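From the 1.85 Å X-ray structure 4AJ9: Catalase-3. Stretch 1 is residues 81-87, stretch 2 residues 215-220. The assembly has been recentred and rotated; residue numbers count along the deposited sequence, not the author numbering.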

# COMPACT_ATOMS: atom_id res chain seq x y z
N TRP C 81 -42.60 6.70 9.50
CA TRP C 81 -42.45 7.96 8.79
C TRP C 81 -42.52 7.81 7.27
O TRP C 81 -42.00 8.65 6.54
CB TRP C 81 -41.15 8.66 9.21
CG TRP C 81 -41.05 8.79 10.68
CD1 TRP C 81 -40.14 8.20 11.51
CD2 TRP C 81 -41.93 9.55 11.53
NE1 TRP C 81 -40.39 8.55 12.82
CE2 TRP C 81 -41.47 9.38 12.85
CE3 TRP C 81 -43.05 10.35 11.29
CZ2 TRP C 81 -42.11 9.99 13.94
CZ3 TRP C 81 -43.67 10.96 12.37
CH2 TRP C 81 -43.20 10.77 13.68
N SER C 82 -43.20 6.77 6.80
CA SER C 82 -43.29 6.52 5.37
C SER C 82 -43.99 7.66 4.65
O SER C 82 -43.90 7.79 3.43
CB SER C 82 -44.03 5.20 5.09
OG SER C 82 -45.39 5.29 5.48
N ASN C 83 -44.70 8.49 5.41
CA ASN C 83 -45.34 9.68 4.85
C ASN C 83 -44.34 10.73 4.39
O ASN C 83 -44.68 11.61 3.60
CB ASN C 83 -46.34 10.29 5.84
CG ASN C 83 -45.71 10.63 7.20
OD1 ASN C 83 -44.87 9.88 7.71
ND2 ASN C 83 -46.13 11.74 7.78
N ILE C 84 -43.11 10.64 4.89
CA ILE C 84 -42.06 11.57 4.44
C ILE C 84 -40.84 10.89 3.84
O ILE C 84 -40.06 11.54 3.13
CB ILE C 84 -41.58 12.52 5.57
CG1 ILE C 84 -41.11 11.72 6.78
CG2 ILE C 84 -42.69 13.51 5.96
CD1 ILE C 84 -40.38 12.56 7.82
N THR C 85 -40.64 9.61 4.12
CA THR C 85 -39.46 8.91 3.60
C THR C 85 -39.70 7.42 3.45
O THR C 85 -40.36 6.82 4.29
CB THR C 85 -38.22 9.16 4.49
OG1 THR C 85 -37.06 8.58 3.87
CG2 THR C 85 -38.42 8.54 5.88
N ALA C 86 -39.14 6.84 2.39
CA ALA C 86 -39.14 5.39 2.19
C ALA C 86 -38.04 4.70 2.98
O ALA C 86 -37.93 3.47 2.94
CB ALA C 86 -38.97 5.06 0.71
N ALA C 87 -37.22 5.48 3.68
CA ALA C 87 -36.11 4.92 4.46
C ALA C 87 -36.60 3.85 5.43
O ALA C 87 -37.45 4.11 6.28
CB ALA C 87 -35.36 6.02 5.20
N ARG C 215 -32.45 15.37 1.01
CA ARG C 215 -33.84 15.16 0.64
C ARG C 215 -34.38 13.87 1.24
O ARG C 215 -33.71 12.83 1.22
CB ARG C 215 -34.00 15.10 -0.89
CG ARG C 215 -33.87 16.45 -1.58
CD ARG C 215 -33.89 16.32 -3.10
NE ARG C 215 -34.22 17.60 -3.72
CZ ARG C 215 -33.38 18.35 -4.42
NH1 ARG C 215 -32.14 17.93 -4.63
NH2 ARG C 215 -33.78 19.52 -4.92
N LEU C 216 -35.60 13.94 1.76
CA LEU C 216 -36.35 12.73 2.09
C LEU C 216 -37.26 12.46 0.90
O LEU C 216 -37.84 13.40 0.35
CB LEU C 216 -37.16 12.88 3.37
CG LEU C 216 -36.37 13.10 4.66
CD1 LEU C 216 -37.32 13.11 5.86
CD2 LEU C 216 -35.31 12.00 4.81
N VAL C 217 -37.36 11.20 0.50
CA VAL C 217 -38.10 10.82 -0.70
C VAL C 217 -39.01 9.65 -0.36
O VAL C 217 -38.57 8.64 0.19
CB VAL C 217 -37.14 10.42 -1.84
CG1 VAL C 217 -37.93 10.13 -3.13
CG2 VAL C 217 -36.12 11.52 -2.07
N THR C 218 -40.30 9.80 -0.67
CA THR C 218 -41.26 8.73 -0.39
C THR C 218 -41.27 7.73 -1.54
O THR C 218 -40.68 7.98 -2.59
CB THR C 218 -42.70 9.29 -0.23
OG1 THR C 218 -43.07 9.99 -1.41
CG2 THR C 218 -42.79 10.23 0.96
N GLU C 219 -41.97 6.61 -1.35
CA GLU C 219 -42.06 5.56 -2.38
C GLU C 219 -42.48 6.08 -3.75
O GLU C 219 -41.98 5.60 -4.77
CB GLU C 219 -43.06 4.48 -1.96
CG GLU C 219 -42.82 3.85 -0.61
CD GLU C 219 -41.50 3.10 -0.53
OE1 GLU C 219 -40.83 2.94 -1.58
OE2 GLU C 219 -41.12 2.67 0.58
N ASP C 220 -43.40 7.04 -3.79
CA ASP C 220 -43.93 7.53 -5.05
C ASP C 220 -43.03 8.58 -5.68
O ASP C 220 -43.29 9.08 -6.79
CB ASP C 220 -45.36 8.06 -4.87
CG ASP C 220 -45.41 9.34 -4.07
OD1 ASP C 220 -44.34 9.79 -3.60
OD2 ASP C 220 -46.51 9.90 -3.92
O HOH W 1 -42.66 6.21 1.55
O HOH W 2 -40.86 13.49 1.25

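Residues 81-87 and 215-220, at least 131 positions apart in sequence wherever they touch, meet over a modest interface that buries 372 Å² counted over both sides. One direct hydrogen bond joins them: the amide of Ala86 donates to the carbonyl of Val217, with Ala86 N 2.9 Å from Val217 O and a nearly straight N-H...O angle of 158°. The same carbonyl oxygen receives a CA-H...O contact from the preceding residue, Thr85 CA lying 3.5 Å from Val217 O, so that two consecutive residues of the first stretch converge on the last carbonyl of the strand 215-217.

Ala86 and Leu216 each have 63 Å² covered by the opposing stretch, and Thr218 has 60 Å². Ala86 points its CA-to-CB bond toward the second stretch. Its side chain is a single methyl, CB, lying beside the hydrogen-bonded amide, and it also packs against the carboxylate of Glu219, with Ala86 CB 3.2 Å from Glu219 OE2. The side chain of Glu219 leaves the backbone sideways, but its m, m conformation brings its end nearer the first stretch; both carboxylate oxygens are hydrogen-bonded elsewhere in the structure.

Leu216 likewise points toward its partner. Leu216 CB sits 3.2 Å from Ile84 O, while in the m, t rotamer Leu216 CD1 reaches Ile84 CD1 at 3.7 Å. Although the CA-to-CB bond of Ile84 is directed away, its p, t rotamer still brings CD1 to the leucine, and the two branched aliphatic side chains form an apolar contact beside the polar backbone. Leu216 CD2 also approaches Thr85 OG1, at 4.0 Å. That hydroxyl oxygen accepts a hydrogen bond from the amide of Ala87, with Ala87 N 3.1 Å from Thr85 OG1, which braces the chain around Ala86.

Thr218 serves the contact with its methyl. Thr218 CG2 lies 3.5 Å from Ile84 C, 3.5 Å from Asn83 O and 3.6 Å from Ser82 O, packing against a turn in which Trp81 O accepts hydrogen bonds from the amides of Ile84 (Ile84 N to Trp81 O, 2.8 Å) and Thr85 (Thr85 N to Trp81 O, 2.9 Å). The hydroxyl is engaged within its own stretch, Thr218 OG1 donating to Asp220 OD1 at 2.5 Å. Threonine thus combines an apolar surface for the turn with a local polar anchor.

Water 1 extends the polar connection, donating to Ser82 O at 2.8 Å and accepting from Glu219 N at 3.0 Å, and so links the two backbones where they make no direct hydrogen bond.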